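Local structure of DUF6836 domain-containing protein (Clostridium leptum, 4PW1) at residues 27-31 / 103-109; 174-178 / 204-208. The protein is of unknown function but folds into a nine-stranded antiparallel beta sheet surrounded by alpha-helices. One frame throughout, in Å; residues are numbered along the deposited sequence.

Contact 1: 27-31 / 103-109; sequences NLYPW and DPNGLCY
A beta hairpin of the nine-stranded antiparallel sheet meets a cis-proline turn packed on the side chains of D103, C108 and Y109. Strand 95-103 passes into strand 106-114 through a type I turn from D103 to G106, closed by G106 N to D103 O (2.9 Å), with D103 N to G106 O (3.0 Å) completing the hydrogen-bonded pair. G106 adopts phi/psi 112/-146, where a CB would strike the carbonyl of N105. D103 OD1 accepts from N105 N (2.9 Å), an Asx turn, and C108 and Y109 both face A101 in a classic beta bulge. In the partner segment, strand 24-28 ends in a type VIa turn: the Y29-P30 peptide is cis and W31 N reaches L28 O at 2.8 Å. CA atoms come nearest at Y29 and Y109, 7.3 Å. Y109 (chi1 t) presents a ring face to the edge of W31 (chi1 m), T-shaped, planes at 83°, W31 NE1 3.3 Å from Y109 CG. L28 CB lies 4.0 Å from Y109 CE2 and P30 CG 3.7 Å from C108 SG. With chi1 t, Y29 extends past C108 SG until its OH donates to D103 OD2 at 2.6 Å.

Contact 2: 174-178 / 204-208; sequences FYMFF and IWELV
Two helices can pack at a generous distance when large rings span the gap, as helices 173-190 and 198-210 illustrate. Both lie against the sheet, F177 on L236 and I204 and V208 on M234 of strand 233-239. Their regular helical segments run nearly antiparallel (164°), axes 11.9 Å apart, with F174 in register with V208 (CA atoms 8.7 Å apart) and F178 with W205 (7.5 Å). F178 (chi1 m, chi2 -37°) is the residue most covered by the other segment: its CE1 lies 3.6 Å from CG2 of I204 (m, t) and its CZ 3.8 Å from CG2 of V208 (t), both near the ring plane. W205 (chi1 t, chi2 84°) turns an edge toward the F178 face, centroids 5.7 Å apart, planes at 64°, while its NE1 hydrogen-bonds to P143 O. F174, at m, sets CD1 3.7 Å from V208 CG1; F177, at t, brings CE2 within 4.3 Å of I204 CG2. No hydrogen bond crosses, so cohesion rests on hydrophobic and aromatic contacts.

How the contacts relate
Taken from the N terminus, the chain first forms strand 24-28, whose N27 and L28 pair in an antiparallel ladder with a strand of the second subunit. Contact 1 then closes a 71-residue excursion through helix 44-58 and several strands, returning to the hairpin of 95-103 and 106-114. Contact 2 opens later and closes a shorter, helix-rich loop of 25 residues, bringing helix 198-210 back antiparallel beside helix 173-190. The two lie in series, neither nested nor crossed, with centres about 17 Å apart and nearest atoms about 6 Å apart. Strand 244-251 relates them: S249 meets L28 and Y109, whereas L250, the next residue, meets I204 and L207, consistent with coverage of opposite sheet faces.

Contact 1: 27-31 / 103-109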
ATOM      1  N   ASN B  27       3.377  -0.146   1.455  1.00 20.18           N
ATOM      2  CA  ASN B  27       4.563   0.268   2.160  1.00 25.72           C
ATOM      3  C   ASN B  27       4.163   1.063   3.392  1.00 23.67           C
ATOM      4  O   ASN B  27       3.460   2.063   3.278  1.00 26.92           O
ATOM      5  CB  ASN B  27       5.416   1.204   1.316  1.00 25.57           C
ATOM      6  CG  ASN B  27       6.023   0.527   0.112  1.00 32.33           C
ATOM      7  OD1 ASN B  27       6.423  -0.618   0.159  1.00 34.12           O
ATOM      8  ND2 ASN B  27       6.051   1.229  -0.990  1.00 31.28           N
ATOM      9  N   LEU B  28       4.640   0.646   4.540  1.00 18.67           N
ATOM     10  CA  LEU B  28       4.432   1.423   5.772  1.00 21.08           C
ATOM     11  C   LEU B  28       5.526   2.460   5.964  1.00 17.17           C
ATOM     12  O   LEU B  28       6.673   2.249   5.537  1.00 18.25           O
ATOM     13  CB  LEU B  28       4.395   0.471   6.960  1.00 20.52           C
ATOM     14  CG  LEU B  28       3.345  -0.634   6.870  1.00 22.15           C
ATOM     15  CD1 LEU B  28       3.392  -1.464   8.149  1.00 24.38           C
ATOM     16  CD2 LEU B  28       1.964  -0.057   6.630  1.00 26.28           C
ATOM     17  N   TYR B  29       5.153   3.585   6.536  1.00 17.49           N
ATOM     18  CA  TYR B  29       6.075   4.668   6.825  1.00 18.73           C
ATOM     19  C   TYR B  29       7.264   4.076   7.606  1.00 18.86           C
ATOM     20  O   TYR B  29       7.065   3.252   8.504  1.00 14.97           O
ATOM     21  CB  TYR B  29       5.373   5.805   7.583  1.00 21.32           C
ATOM     22  CG  TYR B  29       6.351   6.889   8.029  1.00 20.69           C
ATOM     23  CD1 TYR B  29       6.692   7.957   7.174  1.00 19.33           C
ATOM     24  CD2 TYR B  29       6.973   6.799   9.282  1.00 17.91           C
ATOM     25  CE1 TYR B  29       7.591   8.929   7.564  1.00 21.34           C
ATOM     26  CE2 TYR B  29       7.877   7.768   9.684  1.00 18.77           C
ATOM     27  CZ  TYR B  29       8.182   8.815   8.838  1.00 20.74           C
ATOM     28  OH  TYR B  29       9.119   9.702   9.233  1.00 23.33           O
ATOM     29  N   PRO B  30       8.499   4.438   7.230  1.00 18.66           N
ATOM     30  CA  PRO B  30       8.931   5.388   6.222  1.00 18.14           C
ATOM     31  C   PRO B  30       9.458   4.723   4.935  1.00 17.66           C
ATOM     32  O   PRO B  30      10.165   5.369   4.162  1.00 18.70           O
ATOM     33  CB  PRO B  30      10.089   6.112   6.932  1.00 18.97           C
ATOM     34  CG  PRO B  30      10.761   5.004   7.679  1.00 18.63           C
ATOM     35  CD  PRO B  30       9.631   4.052   8.091  1.00 19.85           C
ATOM     36  N   TRP B  31       9.082   3.477   4.695  1.00 17.36           N
ATOM     37  CA  TRP B  31       9.543   2.758   3.511  1.00 18.12           C
ATOM     38  C   TRP B  31       9.041   3.391   2.227  1.00 17.75           C
ATOM     39  O   TRP B  31       9.649   3.194   1.191  1.00 17.54           O
ATOM     40  CB  TRP B  31       9.236   1.258   3.596  1.00 18.16           C
ATOM     41  CG  TRP B  31       9.979   0.660   4.760  1.00 18.71           C
ATOM     42  CD1 TRP B  31       9.512   0.458   6.012  1.00 19.93           C
ATOM     43  CD2 TRP B  31      11.352   0.302   4.785  1.00 18.67           C
ATOM     44  NE1 TRP B  31      10.496  -0.074   6.803  1.00 19.61           N
ATOM     45  CE2 TRP B  31      11.638  -0.170   6.071  1.00 19.84           C
ATOM     46  CE3 TRP B  31      12.374   0.329   3.837  1.00 20.17           C
ATOM     47  CZ2 TRP B  31      12.906  -0.580   6.444  1.00 20.18           C
ATOM     48  CZ3 TRP B  31      13.624  -0.130   4.195  1.00 18.24           C
ATOM     49  CH2 TRP B  31      13.873  -0.574   5.481  1.00 20.56           C
ATOM     50  N   ASP B 103      13.769   7.932  12.159  1.00 18.86           N
ATOM     51  CA  ASP B 103      13.593   9.277  11.652  1.00 20.86           C
ATOM     52  C   ASP B 103      13.942  10.260  12.786  1.00 20.38           C
ATOM     53  O   ASP B 103      14.380   9.839  13.842  1.00 22.33           O
ATOM     54  CB  ASP B 103      12.178   9.426  11.073  1.00 21.08           C
ATOM     55  CG  ASP B 103      11.050   9.478  12.126  1.00 26.05           C
ATOM     56  OD1 ASP B 103      11.302   9.497  13.339  1.00 26.50           O
ATOM     57  OD2 ASP B 103       9.859   9.502  11.709  1.00 23.57           O
ATOM     58  N   PRO B 104      13.753  11.556  12.576  1.00 23.62           N
ATOM     59  CA  PRO B 104      14.155  12.483  13.666  1.00 26.65           C
ATOM     60  C   PRO B 104      13.425  12.304  14.991  1.00 26.76           C
ATOM     61  O   PRO B 104      13.920  12.769  15.990  1.00 29.23           O
ATOM     62  CB  PRO B 104      13.859  13.866  13.077  1.00 28.57           C
ATOM     63  CG  PRO B 104      13.986  13.663  11.578  1.00 26.60           C
ATOM     64  CD  PRO B 104      13.422  12.282  11.344  1.00 24.11           C
ATOM     65  N   ASN B 105      12.284  11.618  15.015  1.00 26.04           N
ATOM     66  CA  ASN B 105      11.602  11.325  16.265  1.00 27.41           C
ATOM     67  C   ASN B 105      12.008   9.999  16.897  1.00 28.38           C
ATOM     68  O   ASN B 105      11.510   9.663  17.959  1.00 26.45           O
ATOM     69  CB  ASN B 105      10.099  11.353  16.083  1.00 29.03           C
ATOM     70  CG  ASN B 105       9.575  12.761  15.945  1.00 33.99           C
ATOM     71  OD1 ASN B 105       9.772  13.590  16.819  1.00 49.02           O
ATOM     72  ND2 ASN B 105       8.932  13.043  14.834  1.00 36.22           N
ATOM     73  N   GLY B 106      12.929   9.276  16.279  1.00 22.70           N
ATOM     74  CA  GLY B 106      13.407   8.003  16.855  1.00 23.31           C
ATOM     75  C   GLY B 106      12.982   6.800  16.037  1.00 20.94           C
ATOM     76  O   GLY B 106      12.947   6.854  14.798  1.00 18.93           O
ATOM     77  N   LEU B 107      12.721   5.689  16.728  1.00 19.18           N
ATOM     78  CA  LEU B 107      12.388   4.436  16.072  1.00 21.06           C
ATOM     79  C   LEU B 107      10.975   4.533  15.552  1.00 20.03           C
ATOM     80  O   LEU B 107      10.044   4.645  16.323  1.00 21.19           O
ATOM     81  CB  LEU B 107      12.499   3.243  17.033  1.00 20.85           C
ATOM     82  CG  LEU B 107      12.194   1.869  16.436  1.00 19.11           C
ATOM     83  CD1 LEU B 107      13.264   1.490  15.388  1.00 18.94           C
ATOM     84  CD2 LEU B 107      12.158   0.797  17.510  1.00 18.36           C
ATOM     85  N   CYS B 108      10.826   4.493  14.237  1.00 20.48           N
ATOM     86  CA  CYS B 108       9.502   4.634  13.603  1.00 18.41           C
ATOM     87  C   CYS B 108       9.057   3.378  12.872  1.00 18.23           C
ATOM     88  O   CYS B 108       7.940   3.308  12.390  1.00 20.41           O
ATOM     89  CB  CYS B 108       9.516   5.836  12.651  1.00 19.71           C
ATOM     90  SG  CYS B 108      10.733   5.787  11.318  1.00 20.35           S
ATOM     91  N   TYR B 109       9.950   2.396  12.756  1.00 17.63           N
ATOM     92  CA  TYR B 109       9.636   1.149  12.123  1.00 15.62           C
ATOM     93  C   TYR B 109      10.515   0.028  12.657  1.00 16.24           C
ATOM     94  O   TYR B 109      11.708   0.188  12.771  1.00 17.46           O
ATOM     95  CB  TYR B 109       9.717   1.248  10.589  1.00 19.70           C
ATOM     96  CG  TYR B 109       9.253  -0.018   9.903  1.00 16.47           C
ATOM     97  CD1 TYR B 109      10.046  -1.177   9.927  1.00 16.37           C
ATOM     98  CD2 TYR B 109       8.013  -0.093   9.313  1.00 17.62           C
ATOM     99  CE1 TYR B 109       9.601  -2.343   9.353  1.00 19.48           C
ATOM    100  CE2 TYR B 109       7.545  -1.269   8.738  1.00 17.74           C
ATOM    101  CZ  TYR B 109       8.342  -2.365   8.752  1.00 18.47           C
ATOM    102  OH  TYR B 109       7.893  -3.509   8.212  1.00 22.18           O
TER

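Contact 2: 174-178 / 204-208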
ATOM      1  N   PHE B 174      -1.403  -6.736  23.231  1.00 21.24           N
ATOM      2  CA  PHE B 174      -1.136  -5.316  23.451  1.00 20.48           C
ATOM      3  C   PHE B 174      -0.252  -5.185  24.669  1.00 21.54           C
ATOM      4  O   PHE B 174       0.774  -4.547  24.583  1.00 20.49           O
ATOM      5  CB  PHE B 174      -2.430  -4.491  23.555  1.00 20.77           C
ATOM      6  CG  PHE B 174      -3.209  -4.456  22.278  1.00 22.51           C
ATOM      7  CD1 PHE B 174      -2.886  -3.553  21.288  1.00 20.81           C
ATOM      8  CD2 PHE B 174      -4.218  -5.383  22.031  1.00 23.37           C
ATOM      9  CE1 PHE B 174      -3.567  -3.526  20.098  1.00 22.99           C
ATOM     10  CE2 PHE B 174      -4.898  -5.374  20.824  1.00 25.31           C
ATOM     11  CZ  PHE B 174      -4.567  -4.446  19.840  1.00 23.65           C
ATOM     12  N   TYR B 175      -0.623  -5.850  25.769  1.00 23.18           N
ATOM     13  CA  TYR B 175       0.205  -5.826  26.973  1.00 25.76           C
ATOM     14  C   TYR B 175       1.626  -6.315  26.692  1.00 26.96           C
ATOM     15  O   TYR B 175       2.596  -5.718  27.173  1.00 23.12           O
ATOM     16  CB  TYR B 175      -0.404  -6.656  28.100  1.00 24.81           C
ATOM     17  CG  TYR B 175      -1.704  -6.162  28.672  1.00 27.02           C
ATOM     18  CD1 TYR B 175      -2.085  -4.809  28.584  1.00 29.80           C
ATOM     19  CD2 TYR B 175      -2.537  -7.027  29.377  1.00 28.61           C
ATOM     20  CE1 TYR B 175      -3.272  -4.361  29.158  1.00 32.05           C
ATOM     21  CE2 TYR B 175      -3.727  -6.592  29.959  1.00 33.70           C
ATOM     22  CZ  TYR B 175      -4.097  -5.256  29.855  1.00 34.47           C
ATOM     23  OH  TYR B 175      -5.293  -4.820  30.404  1.00 29.49           O
HETATM   24  N   MSE B 176       1.762  -7.397  25.917  1.00 23.11           N
HETATM   25  CA  MSE B 176       3.076  -7.971  25.674  1.00 22.46           C
HETATM   26  C   MSE B 176       3.918  -7.024  24.864  1.00 25.75           C
HETATM   27  O   MSE B 176       5.132  -6.828  25.142  1.00 23.86           O
HETATM   28  CB  MSE B 176       3.021  -9.284  24.902  1.00 23.97           C
HETATM   29  CG  MSE B 176       2.421 -10.370  25.778  1.00 36.52           C
HETATM   30 SE   MSE B 176       2.450 -12.100  24.800  0.75 43.94          SE
HETATM   31  CE  MSE B 176       1.576 -11.812  23.025  1.00 40.28           C
ATOM     32  N   PHE B 177       3.303  -6.436  23.845  1.00 22.75           N
ATOM     33  CA  PHE B 177       4.049  -5.524  22.979  1.00 23.92           C
ATOM     34  C   PHE B 177       4.459  -4.255  23.745  1.00 21.13           C
ATOM     35  O   PHE B 177       5.594  -3.832  23.676  1.00 21.39           O
ATOM     36  CB  PHE B 177       3.234  -5.158  21.758  1.00 24.96           C
ATOM     37  CG  PHE B 177       3.920  -4.159  20.860  1.00 28.16           C
ATOM     38  CD1 PHE B 177       5.014  -4.530  20.098  1.00 32.83           C
ATOM     39  CD2 PHE B 177       3.491  -2.848  20.827  1.00 33.14           C
ATOM     40  CE1 PHE B 177       5.661  -3.598  19.300  1.00 31.15           C
ATOM     41  CE2 PHE B 177       4.110  -1.915  20.029  1.00 34.71           C
ATOM     42  CZ  PHE B 177       5.197  -2.302  19.259  1.00 34.94           C
ATOM     43  N   PHE B 178       3.552  -3.656  24.499  1.00 23.01           N
ATOM     44  CA  PHE B 178       3.924  -2.455  25.281  1.00 23.67           C
ATOM     45  C   PHE B 178       5.002  -2.728  26.314  1.00 22.88           C
ATOM     46  O   PHE B 178       5.898  -1.896  26.534  1.00 22.07           O
ATOM     47  CB  PHE B 178       2.692  -1.826  25.940  1.00 27.16           C
ATOM     48  CG  PHE B 178       1.705  -1.289  24.951  1.00 28.10           C
ATOM     49  CD1 PHE B 178       2.128  -0.683  23.807  1.00 36.71           C
ATOM     50  CD2 PHE B 178       0.353  -1.426  25.154  1.00 29.96           C
ATOM     51  CE1 PHE B 178       1.219  -0.220  22.866  1.00 37.84           C
ATOM     52  CE2 PHE B 178      -0.552  -0.928  24.232  1.00 27.32           C
ATOM     53  CZ  PHE B 178      -0.117  -0.321  23.104  1.00 29.30           C
ATOM     54  N   ILE B 204       2.380   5.789  21.176  1.00 19.56           N
ATOM     55  CA  ILE B 204       1.948   4.469  20.758  1.00 23.34           C
ATOM     56  C   ILE B 204       0.777   3.996  21.623  1.00 21.75           C
ATOM     57  O   ILE B 204      -0.259   3.526  21.118  1.00 20.99           O
ATOM     58  CB  ILE B 204       3.148   3.475  20.812  1.00 25.54           C
ATOM     59  CG1 ILE B 204       4.191   3.857  19.751  1.00 27.41           C
ATOM     60  CG2 ILE B 204       2.687   2.069  20.571  1.00 27.91           C
ATOM     61  CD1 ILE B 204       5.542   3.195  19.980  1.00 30.40           C
ATOM     62  N   TRP B 205       0.935   4.143  22.936  1.00 19.79           N
ATOM     63  CA  TRP B 205      -0.102   3.761  23.856  1.00 20.00           C
ATOM     64  C   TRP B 205      -1.381   4.537  23.622  1.00 21.80           C
ATOM     65  O   TRP B 205      -2.483   3.952  23.570  1.00 20.65           O
ATOM     66  CB  TRP B 205       0.447   3.979  25.264  1.00 22.36           C
ATOM     67  CG  TRP B 205      -0.416   3.672  26.383  1.00 20.79           C
ATOM     68  CD1 TRP B 205      -0.611   2.446  26.966  1.00 21.81           C
ATOM     69  CD2 TRP B 205      -1.220   4.594  27.098  1.00 22.53           C
ATOM     70  NE1 TRP B 205      -1.465   2.571  28.043  1.00 21.23           N
ATOM     71  CE2 TRP B 205      -1.859   3.879  28.137  1.00 23.99           C
ATOM     72  CE3 TRP B 205      -1.426   5.977  27.013  1.00 23.37           C
ATOM     73  CZ2 TRP B 205      -2.674   4.516  29.076  1.00 24.93           C
ATOM     74  CZ3 TRP B 205      -2.295   6.590  27.912  1.00 24.53           C
ATOM     75  CH2 TRP B 205      -2.899   5.862  28.927  1.00 24.02           C
ATOM     76  N   GLU B 206      -1.251   5.858  23.495  1.00 22.69           N
ATOM     77  CA  GLU B 206      -2.403   6.717  23.329  1.00 24.56           C
ATOM     78  C   GLU B 206      -3.174   6.421  22.014  1.00 23.63           C
ATOM     79  O   GLU B 206      -4.404   6.475  21.983  1.00 23.71           O
ATOM     80  CB  GLU B 206      -2.013   8.192  23.357  1.00 29.37           C
ATOM     81  CG  GLU B 206      -3.201   9.142  23.339  1.00 31.11           C
ATOM     82  CD  GLU B 206      -2.782  10.578  23.148  1.00 40.04           C
ATOM     83  OE1 GLU B 206      -2.297  10.825  22.033  1.00 40.88           O
ATOM     84  OE2 GLU B 206      -2.895  11.445  24.087  1.00 42.76           O
ATOM     85  N   LEU B 207      -2.461   6.135  20.940  1.00 21.21           N
ATOM     86  CA  LEU B 207      -3.150   5.785  19.716  1.00 22.77           C
ATOM     87  C   LEU B 207      -3.998   4.542  19.863  1.00 22.19           C
ATOM     88  O   LEU B 207      -5.184   4.533  19.450  1.00 24.11           O
ATOM     89  CB  LEU B 207      -2.176   5.532  18.605  1.00 24.93           C
ATOM     90  CG  LEU B 207      -1.651   6.813  18.004  1.00 29.14           C
ATOM     91  CD1 LEU B 207      -0.431   6.459  17.169  1.00 35.00           C
ATOM     92  CD2 LEU B 207      -2.736   7.517  17.211  1.00 28.86           C
ATOM     93  N   VAL B 208      -3.449   3.513  20.495  1.00 20.44           N
ATOM     94  CA  VAL B 208      -4.225   2.297  20.666  1.00 21.74           C
ATOM     95  C   VAL B 208      -5.421   2.555  21.597  1.00 24.11           C
ATOM     96  O   VAL B 208      -6.514   1.979  21.439  1.00 23.14           O
ATOM     97  CB  VAL B 208      -3.351   1.139  21.168  1.00 22.23           C
ATOM     98  CG1 VAL B 208      -4.184  -0.108  21.424  1.00 23.33           C
ATOM     99  CG2 VAL B 208      -2.306   0.826  20.152  1.00 25.05           C
TER